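Local coordinates for protein oxalate biosynthetic component 1 (Burkholderia thailandensis, PDB 5IKY) that makes oxalate in quorum sensing-dependent oxalogenesis, as a bifunctional enzyme that combines serine hydrolase activity with an additional lyase activity, at residues F5-A10 and I472-E477; A9-A14 and A222-H227; L376-A381 and S449-G454; S445-L450 and D468-R473; L460-I465 and E509-G514. All coordinates share one frame; numbering follows the deposited sequence.

Interaction 1: F5-A10 and I472-E477; sequences FYITAA and IRVGLE. With MG (magnesium ion), chain B.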
# COMPACT_ATOMS: atom_id res chain seq x y z
N PHE A 5 2.92 -7.10 17.22
CA PHE A 5 4.19 -7.50 16.63
C PHE A 5 4.45 -6.67 15.38
O PHE A 5 3.51 -6.19 14.76
CB PHE A 5 4.20 -8.98 16.25
CG PHE A 5 4.25 -9.91 17.43
CD1 PHE A 5 5.42 -10.07 18.15
CD2 PHE A 5 3.14 -10.67 17.78
CE1 PHE A 5 5.47 -10.94 19.22
CE2 PHE A 5 3.19 -11.54 18.85
CZ PHE A 5 4.36 -11.68 19.57
N TYR A 6 5.71 -6.49 15.02
CA TYR A 6 6.01 -5.98 13.68
C TYR A 6 6.55 -7.13 12.84
O TYR A 6 7.34 -7.94 13.31
CB TYR A 6 6.99 -4.80 13.72
CG TYR A 6 8.40 -5.11 14.17
CD1 TYR A 6 9.37 -5.53 13.27
CD2 TYR A 6 8.78 -4.92 15.50
CE1 TYR A 6 10.67 -5.80 13.68
CE2 TYR A 6 10.07 -5.18 15.92
CZ TYR A 6 11.01 -5.62 15.01
OH TYR A 6 12.29 -5.87 15.43
N ILE A 7 6.08 -7.22 11.60
CA ILE A 7 6.42 -8.34 10.73
C ILE A 7 7.53 -8.00 9.76
O ILE A 7 7.46 -7.02 9.02
CB ILE A 7 5.20 -8.83 9.93
CG1 ILE A 7 4.09 -9.32 10.87
CG2 ILE A 7 5.59 -9.94 8.96
CD1 ILE A 7 2.85 -9.77 10.15
N THR A 8 8.58 -8.83 9.77
CA THR A 8 9.65 -8.73 8.79
C THR A 8 9.43 -9.76 7.69
O THR A 8 9.16 -10.93 7.98
CB THR A 8 11.03 -8.95 9.44
OG1 THR A 8 11.26 -7.97 10.45
CG2 THR A 8 12.13 -8.85 8.39
N ALA A 9 9.53 -9.32 6.44
CA ALA A 9 9.39 -10.22 5.30
C ALA A 9 10.74 -10.43 4.62
O ALA A 9 11.43 -9.47 4.30
CB ALA A 9 8.38 -9.67 4.32
N ALA A 10 11.10 -11.70 4.42
CA ALA A 10 12.37 -12.05 3.79
C ALA A 10 12.13 -12.88 2.53
O ALA A 10 12.15 -14.11 2.57
CB ALA A 10 13.24 -12.82 4.77
N ILE A 472 8.20 -10.64 14.43
CA ILE A 472 8.20 -11.98 13.86
C ILE A 472 8.58 -11.91 12.39
O ILE A 472 8.08 -11.06 11.66
CB ILE A 472 6.82 -12.66 14.01
CG1 ILE A 472 6.41 -12.73 15.48
CG2 ILE A 472 6.85 -14.05 13.41
CD1 ILE A 472 5.03 -13.33 15.69
N ARG A 473 9.48 -12.80 11.97
CA ARG A 473 9.91 -12.82 10.57
C ARG A 473 9.41 -14.05 9.83
O ARG A 473 9.45 -15.17 10.35
CB ARG A 473 11.44 -12.76 10.49
CG ARG A 473 11.97 -12.93 9.08
CD ARG A 473 13.45 -12.71 9.03
NE ARG A 473 14.13 -13.77 8.30
CZ ARG A 473 15.41 -13.71 7.95
NH1 ARG A 473 16.13 -12.65 8.28
NH2 ARG A 473 15.98 -14.72 7.29
N VAL A 474 8.93 -13.84 8.60
CA VAL A 474 8.58 -14.94 7.70
C VAL A 474 9.11 -14.64 6.29
O VAL A 474 9.66 -13.56 6.05
CB VAL A 474 7.06 -15.17 7.63
CG1 VAL A 474 6.54 -15.71 8.94
CG2 VAL A 474 6.33 -13.89 7.25
N GLY A 475 8.93 -15.58 5.38
CA GLY A 475 9.38 -15.39 4.01
C GLY A 475 9.93 -16.65 3.38
O GLY A 475 10.20 -17.63 4.08
N LEU A 476 10.12 -16.62 2.07
CA LEU A 476 10.61 -17.79 1.35
C LEU A 476 12.05 -18.13 1.75
O LEU A 476 12.49 -19.26 1.59
CB LEU A 476 10.52 -17.57 -0.16
CG LEU A 476 9.11 -17.39 -0.72
CD1 LEU A 476 9.12 -17.46 -2.24
CD2 LEU A 476 8.17 -18.42 -0.13
N GLU A 477 12.76 -17.14 2.27
CA GLU A 477 14.11 -17.36 2.79
C GLU A 477 14.12 -18.43 3.87
O GLU A 477 15.05 -19.24 3.94
CB GLU A 477 14.69 -16.06 3.34
CG GLU A 477 15.98 -16.25 4.13
CD GLU A 477 16.73 -14.94 4.36
OE1 GLU A 477 16.23 -13.89 3.90
OE2 GLU A 477 17.80 -14.98 4.99
MG MG B . 19.30 -13.18 5.40
O HOH W 1 21.55 -12.17 6.15

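Interaction 2: A9-A14 and A222-H227; sequences AAPVGA and AVVHLH. With MG (magnesium ion), chain B.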
# COMPACT_ATOMS: atom_id res chain seq x y z
N ALA A 9 9.53 -9.32 6.44
CA ALA A 9 9.39 -10.22 5.30
C ALA A 9 10.74 -10.43 4.62
O ALA A 9 11.43 -9.47 4.30
CB ALA A 9 8.38 -9.67 4.32
N ALA A 10 11.10 -11.70 4.42
CA ALA A 10 12.37 -12.05 3.79
C ALA A 10 12.13 -12.88 2.53
O ALA A 10 12.15 -14.11 2.57
CB ALA A 10 13.24 -12.82 4.77
N PRO A 11 11.90 -12.20 1.40
CA PRO A 11 11.43 -12.83 0.16
C PRO A 11 12.47 -13.58 -0.67
O PRO A 11 12.08 -14.33 -1.56
CB PRO A 11 10.88 -11.65 -0.64
CG PRO A 11 11.67 -10.48 -0.17
CD PRO A 11 11.94 -10.73 1.28
N VAL A 12 13.76 -13.40 -0.41
CA VAL A 12 14.78 -13.97 -1.30
C VAL A 12 15.68 -14.99 -0.62
O VAL A 12 15.64 -16.18 -0.93
CB VAL A 12 15.66 -12.87 -1.92
CG1 VAL A 12 16.59 -13.46 -2.96
CG2 VAL A 12 14.79 -11.78 -2.54
N GLY A 13 16.52 -14.52 0.29
CA GLY A 13 17.40 -15.41 1.04
C GLY A 13 18.62 -15.87 0.27
O GLY A 13 18.94 -15.34 -0.80
N ALA A 14 19.29 -16.88 0.80
CA ALA A 14 20.55 -17.36 0.24
C ALA A 14 20.44 -18.79 -0.30
O ALA A 14 21.08 -19.13 -1.29
CB ALA A 14 21.65 -17.29 1.30
N ALA A 222 6.16 -4.75 7.79
CA ALA A 222 6.70 -3.42 8.02
C ALA A 222 8.15 -3.32 7.55
O ALA A 222 8.62 -2.25 7.18
CB ALA A 222 6.60 -3.05 9.49
N VAL A 223 8.85 -4.45 7.58
CA VAL A 223 10.25 -4.48 7.18
C VAL A 223 10.48 -5.50 6.06
O VAL A 223 9.89 -6.57 6.06
CB VAL A 223 11.17 -4.83 8.36
CG1 VAL A 223 12.63 -4.72 7.96
CG2 VAL A 223 10.87 -3.92 9.55
N VAL A 224 11.35 -5.18 5.11
CA VAL A 224 11.67 -6.13 4.06
C VAL A 224 13.15 -6.49 4.12
O VAL A 224 14.00 -5.69 3.94
CB VAL A 224 11.32 -5.57 2.69
CG1 VAL A 224 11.55 -6.60 1.61
CG2 VAL A 224 9.88 -5.11 2.65
N HIS A 225 13.44 -7.77 4.36
CA HIS A 225 14.81 -8.26 4.32
C HIS A 225 15.22 -8.58 2.89
O HIS A 225 14.62 -9.49 2.32
CB HIS A 225 15.03 -9.56 5.09
CG HIS A 225 16.44 -9.75 5.50
ND1 HIS A 225 17.51 -9.45 4.67
CD2 HIS A 225 16.92 -10.49 6.51
CE1 HIS A 225 18.63 -9.82 5.30
NE2 HIS A 225 18.29 -10.46 6.40
N LEU A 226 16.30 -7.99 2.36
CA LEU A 226 16.63 -8.35 0.99
C LEU A 226 17.98 -9.07 0.79
O LEU A 226 18.96 -8.79 1.47
CB LEU A 226 16.57 -7.11 0.11
CG LEU A 226 15.18 -6.48 -0.05
CD1 LEU A 226 15.28 -5.25 -0.92
CD2 LEU A 226 14.18 -7.48 -0.63
N HIS A 227 17.97 -10.00 -0.17
CA HIS A 227 19.19 -10.59 -0.74
C HIS A 227 19.17 -10.43 -2.27
O HIS A 227 18.13 -10.13 -2.87
CB HIS A 227 19.30 -12.09 -0.43
CG HIS A 227 19.56 -12.41 1.01
ND1 HIS A 227 20.69 -13.08 1.42
CD2 HIS A 227 18.82 -12.20 2.13
CE1 HIS A 227 20.65 -13.25 2.73
NE2 HIS A 227 19.53 -12.72 3.18
MG MG B . 19.30 -13.18 5.40
O HOH W 2 15.33 -12.28 1.94
O HOH W 1 21.55 -12.17 6.15

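Interaction 3: L376-A381 and S449-G454; sequences LFMLVA and SLLLPG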
# COMPACT_ATOMS: atom_id res chain seq x y z
N LEU A 376 18.70 -3.53 17.36
CA LEU A 376 17.83 -4.51 16.72
C LEU A 376 18.44 -5.90 16.72
O LEU A 376 19.58 -6.08 16.30
CB LEU A 376 17.51 -4.08 15.29
CG LEU A 376 17.05 -2.63 15.14
CD1 LEU A 376 16.89 -2.28 13.67
CD2 LEU A 376 15.76 -2.40 15.90
N PHE A 377 17.67 -6.89 17.16
CA PHE A 377 18.17 -8.26 17.21
C PHE A 377 17.30 -9.23 16.42
O PHE A 377 16.07 -9.14 16.43
CB PHE A 377 18.28 -8.74 18.66
CG PHE A 377 19.40 -8.10 19.42
CD1 PHE A 377 20.69 -8.58 19.30
CD2 PHE A 377 19.16 -7.02 20.25
CE1 PHE A 377 21.73 -8.00 20.00
CE2 PHE A 377 20.20 -6.43 20.95
CZ PHE A 377 21.48 -6.92 20.83
N MET A 378 17.96 -10.16 15.74
CA MET A 378 17.31 -11.20 14.96
C MET A 378 17.72 -12.57 15.49
O MET A 378 18.88 -12.96 15.37
CB MET A 378 17.68 -11.07 13.48
CG MET A 378 16.65 -11.63 12.52
SD MET A 378 15.01 -10.98 12.87
CE MET A 378 14.13 -12.51 13.05
N LEU A 379 16.78 -13.31 16.07
CA LEU A 379 17.07 -14.64 16.58
C LEU A 379 16.90 -15.70 15.51
O LEU A 379 15.78 -16.05 15.14
CB LEU A 379 16.19 -14.98 17.78
CG LEU A 379 16.37 -14.14 19.05
CD1 LEU A 379 15.54 -14.73 20.18
CD2 LEU A 379 17.84 -14.05 19.44
N VAL A 380 18.02 -16.22 15.01
CA VAL A 380 18.00 -17.30 14.03
C VAL A 380 17.88 -18.63 14.76
O VAL A 380 18.88 -19.33 14.97
CB VAL A 380 19.27 -17.29 13.16
CG1 VAL A 380 19.08 -18.19 11.95
CG2 VAL A 380 19.59 -15.87 12.72
N ALA A 381 16.66 -18.99 15.13
CA ALA A 381 16.42 -20.16 15.97
C ALA A 381 16.20 -21.42 15.14
O ALA A 381 15.77 -21.35 13.98
CB ALA A 381 15.23 -19.92 16.89
N SER A 449 13.46 -9.90 17.42
CA SER A 449 12.55 -10.62 16.55
C SER A 449 12.94 -12.09 16.42
O SER A 449 14.07 -12.48 16.75
CB SER A 449 12.50 -9.97 15.16
OG SER A 449 12.01 -8.65 15.24
N LEU A 450 12.01 -12.90 15.94
CA LEU A 450 12.22 -14.34 15.82
C LEU A 450 11.97 -14.85 14.40
O LEU A 450 11.02 -14.43 13.74
CB LEU A 450 11.30 -15.08 16.79
CG LEU A 450 11.27 -16.61 16.71
CD1 LEU A 450 12.59 -17.19 17.17
CD2 LEU A 450 10.11 -17.17 17.52
N LEU A 451 12.83 -15.75 13.94
CA LEU A 451 12.57 -16.48 12.71
C LEU A 451 12.70 -17.98 12.99
O LEU A 451 13.45 -18.40 13.87
CB LEU A 451 13.52 -16.04 11.59
CG LEU A 451 14.98 -16.51 11.56
CD1 LEU A 451 15.13 -17.85 10.84
CD2 LEU A 451 15.84 -15.46 10.89
N LEU A 452 11.96 -18.78 12.24
CA LEU A 452 12.05 -20.23 12.34
C LEU A 452 11.98 -20.84 10.94
O LEU A 452 11.14 -20.44 10.14
CB LEU A 452 10.93 -20.78 13.23
CG LEU A 452 11.04 -20.51 14.73
CD1 LEU A 452 9.79 -21.00 15.45
CD2 LEU A 452 12.27 -21.17 15.31
N PRO A 453 12.87 -21.80 10.65
CA PRO A 453 12.97 -22.44 9.34
C PRO A 453 11.97 -23.57 9.12
O PRO A 453 11.78 -24.40 10.01
CB PRO A 453 14.40 -22.98 9.34
CG PRO A 453 14.66 -23.31 10.78
CD PRO A 453 13.91 -22.27 11.58
N GLY A 454 11.33 -23.58 7.96
CA GLY A 454 10.48 -24.69 7.54
C GLY A 454 9.34 -25.08 8.47
O GLY A 454 8.43 -24.29 8.72
O HOH W 3 14.64 -6.96 15.15

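Interaction 4: S445-L450 and D468-R473; sequences SCKISL and DLDGIR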
# COMPACT_ATOMS: atom_id res chain seq x y z
N SER A 445 17.64 -0.55 25.76
CA SER A 445 16.76 -0.23 24.64
C SER A 445 17.06 -1.14 23.45
O SER A 445 18.03 -0.92 22.73
CB SER A 445 16.91 1.24 24.24
OG SER A 445 15.99 1.59 23.22
N CYS A 446 16.23 -2.16 23.25
CA CYS A 446 16.44 -3.08 22.15
C CYS A 446 15.15 -3.76 21.68
O CYS A 446 14.21 -3.93 22.45
CB CYS A 446 17.46 -4.15 22.54
SG CYS A 446 16.82 -5.42 23.66
N LYS A 447 15.13 -4.14 20.41
CA LYS A 447 14.03 -4.91 19.83
C LYS A 447 14.53 -6.29 19.44
O LYS A 447 15.61 -6.43 18.88
CB LYS A 447 13.45 -4.20 18.61
CG LYS A 447 12.89 -2.82 18.89
CD LYS A 447 11.64 -2.90 19.73
CE LYS A 447 11.07 -1.52 20.00
NZ LYS A 447 9.79 -1.60 20.76
N ILE A 448 13.73 -7.31 19.74
CA ILE A 448 14.11 -8.68 19.42
C ILE A 448 13.05 -9.37 18.57
O ILE A 448 11.88 -9.42 18.95
CB ILE A 448 14.34 -9.52 20.69
CG1 ILE A 448 15.44 -8.88 21.55
CG2 ILE A 448 14.71 -10.95 20.33
CD1 ILE A 448 15.62 -9.56 22.90
N SER A 449 13.46 -9.90 17.42
CA SER A 449 12.55 -10.62 16.55
C SER A 449 12.94 -12.09 16.42
O SER A 449 14.07 -12.48 16.75
CB SER A 449 12.50 -9.97 15.16
OG SER A 449 12.01 -8.65 15.24
N LEU A 450 12.01 -12.90 15.94
CA LEU A 450 12.22 -14.34 15.82
C LEU A 450 11.97 -14.85 14.40
O LEU A 450 11.02 -14.43 13.74
CB LEU A 450 11.30 -15.08 16.79
CG LEU A 450 11.27 -16.61 16.71
CD1 LEU A 450 12.59 -17.19 17.17
CD2 LEU A 450 10.11 -17.17 17.52
N ASP A 468 7.68 -12.82 24.76
CA ASP A 468 7.30 -11.41 24.72
C ASP A 468 8.19 -10.64 23.74
O ASP A 468 8.72 -9.57 24.07
CB ASP A 468 7.38 -10.79 26.12
CG ASP A 468 6.68 -9.45 26.21
OD1 ASP A 468 5.60 -9.29 25.60
OD2 ASP A 468 7.20 -8.55 26.90
N LEU A 469 8.37 -11.19 22.55
CA LEU A 469 9.24 -10.58 21.55
C LEU A 469 8.55 -9.42 20.84
O LEU A 469 7.34 -9.23 20.97
CB LEU A 469 9.71 -11.62 20.54
CG LEU A 469 10.47 -12.80 21.13
CD1 LEU A 469 11.00 -13.70 20.03
CD2 LEU A 469 11.60 -12.33 22.04
N ASP A 470 9.32 -8.66 20.08
CA ASP A 470 8.82 -7.45 19.45
C ASP A 470 8.41 -7.68 18.00
O ASP A 470 7.50 -7.02 17.49
CB ASP A 470 9.87 -6.34 19.52
CG ASP A 470 10.41 -6.15 20.92
OD1 ASP A 470 9.72 -5.52 21.75
OD2 ASP A 470 11.53 -6.63 21.20
N GLY A 471 9.07 -8.63 17.34
CA GLY A 471 8.83 -8.87 15.94
C GLY A 471 8.87 -10.33 15.53
O GLY A 471 9.48 -11.16 16.20
N ILE A 472 8.20 -10.64 14.43
CA ILE A 472 8.20 -11.98 13.86
C ILE A 472 8.58 -11.91 12.39
O ILE A 472 8.08 -11.06 11.66
CB ILE A 472 6.82 -12.66 14.01
CG1 ILE A 472 6.41 -12.73 15.48
CG2 ILE A 472 6.85 -14.05 13.41
CD1 ILE A 472 5.03 -13.33 15.69
N ARG A 473 9.48 -12.80 11.97
CA ARG A 473 9.91 -12.82 10.57
C ARG A 473 9.41 -14.05 9.83
O ARG A 473 9.45 -15.17 10.35
CB ARG A 473 11.44 -12.76 10.49
CG ARG A 473 11.97 -12.93 9.08
CD ARG A 473 13.45 -12.71 9.03
NE ARG A 473 14.13 -13.77 8.30
CZ ARG A 473 15.41 -13.71 7.95
NH1 ARG A 473 16.13 -12.65 8.28
NH2 ARG A 473 15.98 -14.72 7.29

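Interaction 5: L460-I465 and E509-G514; sequences LVDVAI and ERRGIG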
# COMPACT_ATOMS: atom_id res chain seq x y z
N LEU A 460 6.01 -20.43 15.60
CA LEU A 460 6.42 -19.04 15.46
C LEU A 460 5.65 -18.08 16.35
O LEU A 460 6.24 -17.34 17.13
CB LEU A 460 6.29 -18.62 13.99
CG LEU A 460 7.24 -17.54 13.48
CD1 LEU A 460 8.61 -17.69 14.11
CD2 LEU A 460 7.34 -17.63 11.97
N VAL A 461 4.32 -18.10 16.25
CA VAL A 461 3.49 -17.18 17.02
C VAL A 461 3.54 -17.49 18.52
O VAL A 461 3.78 -16.60 19.33
CB VAL A 461 2.03 -17.22 16.55
CG1 VAL A 461 1.16 -16.39 17.47
CG2 VAL A 461 1.94 -16.71 15.12
N ASP A 462 3.31 -18.75 18.88
CA ASP A 462 3.26 -19.15 20.29
C ASP A 462 4.57 -18.89 21.03
O ASP A 462 4.56 -18.44 22.17
CB ASP A 462 2.88 -20.63 20.41
CG ASP A 462 1.41 -20.89 20.10
OD1 ASP A 462 0.57 -20.03 20.43
OD2 ASP A 462 1.11 -21.96 19.51
N VAL A 463 5.69 -19.17 20.38
CA VAL A 463 6.99 -18.94 20.99
C VAL A 463 7.27 -17.45 21.14
O VAL A 463 7.75 -17.00 22.18
CB VAL A 463 8.13 -19.61 20.19
CG1 VAL A 463 9.49 -19.11 20.66
CG2 VAL A 463 8.05 -21.12 20.32
N ALA A 464 6.94 -16.68 20.10
CA ALA A 464 7.15 -15.24 20.12
C ALA A 464 6.34 -14.57 21.22
O ALA A 464 6.82 -13.63 21.87
CB ALA A 464 6.79 -14.63 18.77
N ILE A 465 5.11 -15.04 21.44
CA ILE A 465 4.28 -14.54 22.52
C ILE A 465 4.88 -14.87 23.87
O ILE A 465 4.97 -14.01 24.75
CB ILE A 465 2.85 -15.11 22.46
CG1 ILE A 465 2.15 -14.69 21.17
CG2 ILE A 465 2.03 -14.67 23.66
CD1 ILE A 465 0.83 -15.39 20.96
N GLU A 509 -4.51 -12.00 14.21
CA GLU A 509 -5.87 -11.46 14.32
C GLU A 509 -6.75 -12.40 15.14
O GLU A 509 -7.56 -11.96 15.95
CB GLU A 509 -6.48 -11.23 12.94
CG GLU A 509 -5.87 -10.09 12.15
CD GLU A 509 -6.44 -9.98 10.75
OE1 GLU A 509 -7.32 -10.79 10.40
OE2 GLU A 509 -6.00 -9.09 9.99
N ARG A 510 -6.58 -13.70 14.90
CA ARG A 510 -7.31 -14.73 15.63
C ARG A 510 -7.13 -14.60 17.14
O ARG A 510 -8.05 -14.89 17.91
CB ARG A 510 -6.84 -16.12 15.19
CG ARG A 510 -7.87 -16.93 14.43
CD ARG A 510 -7.45 -18.39 14.35
NE ARG A 510 -7.23 -18.98 15.67
CZ ARG A 510 -6.13 -19.63 16.03
NH1 ARG A 510 -5.14 -19.79 15.16
NH2 ARG A 510 -6.02 -20.13 17.25
N ARG A 511 -5.95 -14.15 17.56
CA ARG A 511 -5.60 -14.08 18.97
C ARG A 511 -5.77 -12.68 19.55
O ARG A 511 -5.44 -12.44 20.71
CB ARG A 511 -4.16 -14.55 19.17
CG ARG A 511 -3.87 -15.91 18.56
CD ARG A 511 -2.38 -16.09 18.33
NE ARG A 511 -2.08 -17.37 17.69
CZ ARG A 511 -1.70 -18.45 18.35
NH1 ARG A 511 -1.56 -18.42 19.67
NH2 ARG A 511 -1.44 -19.57 17.69
N GLY A 512 -6.29 -11.76 18.74
CA GLY A 512 -6.47 -10.39 19.17
C GLY A 512 -5.17 -9.60 19.21
O GLY A 512 -5.09 -8.56 19.85
N ILE A 513 -4.16 -10.11 18.52
CA ILE A 513 -2.87 -9.44 18.45
C ILE A 513 -2.74 -8.65 17.15
O ILE A 513 -2.90 -9.20 16.06
CB ILE A 513 -1.71 -10.45 18.54
CG1 ILE A 513 -1.84 -11.27 19.82
CG2 ILE A 513 -0.37 -9.73 18.48
CD1 ILE A 513 -0.80 -12.36 19.94
N GLY A 514 -2.46 -7.36 17.28
CA GLY A 514 -2.33 -6.49 16.12
C GLY A 514 -0.93 -6.47 15.54
O GLY A 514 -0.01 -7.06 16.10

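Interaction 1: F5-A10 and I472-E477
Y6, T8 and A10 of one strand and I472 and V474 of the other exchange backbone hydrogen bonds in the parallel pairing that joins the first and last strands of a (beta/alpha)8 barrel and so closes it. I472 N gives to Y6 O, T8 N to I472 O at 3.0 Å, V474 N to T8 O, and A10 N to V474 O at 2.9 Å. Past the strand, A10 O accepts from E477 N at 3.1 Å, which carries the pairing into the turn; G475, with phi of 143° and no side chain, lets that turn pass close under A10 O. On the helix-facing side, the I472 CD1 methyl sits over the F5 ring, 3.9 Å from its centroid, a CH-pi contact between two greasy groups. Inside the barrel, A10 CB lies over one face of the R473 guanidinium, 3.8 Å from NE, its single methyl touching E477 OE1 as well. R473 NH2 meets E477 OE2 at 2.9 Å and also pairs with D478. E477 OE2 binds magnesium at 2.4 Å. One carboxylate oxygen thus serves metal and arginine, which probably fixes the carboxylate's orientation, and its negative charge may ease the closeness of two positive partners.

Interaction 2: A9-A14 and A222-H227
At the C-terminal mouth of the (beta/alpha)8 barrel, where magnesium is bound, the first strand and the loop after it run beside the second strand, and A9 pairs with V224. Two backbone bonds make the pairing: A9 N gives to V223 O at 2.8 Å, nearly straight at 174°, and H225 N gives to A9 O. The ladder stops at P11, which has no N-H to offer. Its CD instead rests 3.1 Å from H225 O, while its CG packs on L226 CD2 near helix 206-218, where a compact apolar ring fits well. A water takes over as link, accepting from V12 N at 3.0 Å and donating to H225 O at 2.9 Å, so that the carbonyl left by the proline is still satisfied. Farther on, the V12 methyls press against the backbone of H227. G13, whose positive phi of 78° comes easily to glycine, lays its CA over one face of the H227 imidazole, 3.8 Å from the ring centroid. With CG anti to its carbonyl carbon (chi1 -69°), H227 turns toward the loop and carries NE2 to magnesium at 2.3 Å; E477 and a water at 2.6 Å are further ligands. The other ring nitrogen, ND1, is hydrogen-bonded to N253 OD1. This second-shell amide oxygen probably keeps the proton on ND1 and NE2 available to the metal, while G13, against one ring face, may limit how far the imidazole can tilt.

Interaction 3: L376-A381 and S449-G454
Strands 376-380 and 449-451 run parallel with their axes 4.8 Å apart and 24° askew, M378 level with S449, L379 with L450 and V380 with L451. They are the sixth and seventh strands of the (beta/alpha)8 barrel. S449 N gives to F377 O and L379 N to S449 O, both at 2.9 Å; L451 N then reaches L379 O at a longer 3.2 Å. Beyond this the ladder slackens: V380 is the centre of an inverse gamma turn, so A381 N makes a weak bond back to L379 O and another weak one across to L451 O. A water donates to F377 O and also hydrogen-bonds S449 OG. The barrel interior is lined by M378, S449, V380 and L451. M378 is bent at chi2 (52°), which folds its thioether across the neighbouring strand: SD rests 3.5 Å from S449 CB, and CE lies 3.5 Å from L450 C. A flexible methionine can follow the backbone in this way, and small S449 accommodates it. L451 keeps CG between its backbone N and carbonyl carbon (chi1 76°), and its methyls lie beside those of V380, pointing the same way. Outward, L379 meets helix 418-442 through T435 and V436, and L450 CD1 packs 3.8 Å from A381 CB; branched aliphatic chains suit this layer between sheet and helices. A381 CB also meets L452 CD2 at 3.6 Å. At the end of the pairing, P453, with no N-H to give, sets its CD 3.2 Å from A381 O.

Interaction 4: S445-L450 and D468-R473
I448 and L450 meet L469, D470 and G471 where a beta-alpha-beta unit of the barrel, strand 446-451, helix 460-466 and strand 471-474, brings its two parallel strands together. The tight part is buried. L450 N gives to G471 O from above the carbonyl plane, and R473 N gives to L450 O at 2.9 Å. G471 has no side chain, so S449 OG can lie 3.3 Å from its CA, a place where any CB would run into the hydroxyl. L469, toward the helix layer, fills the outer side with its two methyls: CD1 touches L450 CB at 3.5 Å and CD2 touches I448 CG2 at 3.8 Å. At the opposite end, the looser element is partly exposed K447. It crosses D470 at about a right angle, its CD against the carboxylate carbon, while K447 NZ stays 4.0 Å from D470 OD1, beyond a salt bridge. D470, though partly exposed too, is firmly held through OD2, which takes a salt bridge from R440. I448 O accepts from D470 N and, weakly, from G471 N. In return D470 OD2 receives I448 N on its anti side at 2.7 Å, the bond nearly straight at 168°.

Interaction 5: L460-I465 and E509-G514
D462 OD1 receives R511 NH1 at 2.8 Å, a salt bridge joining helix 460-466 to the end of helix 497-510, two helices of the layer that wraps the (beta/alpha)8 barrel. The bond is bent, 130° at the hydrogen: the carboxylate and guanidinium planes stand 71° apart, and NH1 comes to the syn side of OD1 from outside the carboxylate plane. Both charges have second partners. D462 OD2 is hydrogen-bonded to H421 NE2, and R511 NH2 forms a salt bridge with E507. R511 is well suited to bridging the gap, since the chain extended from CG to NE spans the distance between the helices while one face of its flat head can rest on an apolar group. There V461 CG1 lies over a guanidinium face, 3.4 Å from NE and 3.6 Å from CZ, the two side chains meeting tip to tip. G512 is the first residue to leave helical angles, in a Schellman motif, with the positive phi of 76° that comes easily to glycine, and its N bonds back to E509 O at 3.1 Å. The chain then turns toward strand 514-515, beside the first barrel strand, and this turn presents I513 to the neighbouring helix. Next to the ion pair, where branched aliphatics can meet near F5, I465 and I513 cross obliquely, with I465 CD1 3.6 Å from I513 CD1.

Interactions 1 to 4 are buried and join neighbouring strands of one parallel barrel, in interaction 2 mostly through the loop after the strand; interaction 5 is a surface contact in the helical layer. Strand 471-474 serves interactions 1 and 4, strand 446-451 both 3 and 4, and strand 4-9 carries 1 and leads into the loop of 2. Backbone hydrogen bonds run through 1, 3 and 4; interaction 2 has two and a water bridge, and 4 adds a carboxylate, whereas the segments of interaction 5 meet through side chains alone. Magnesium ties 1 and 2, each supplying one protein ligand. R473, shared by 1 and 4, touches L451 of interaction 3. Helix 460-466 backs 1, 3 and 4.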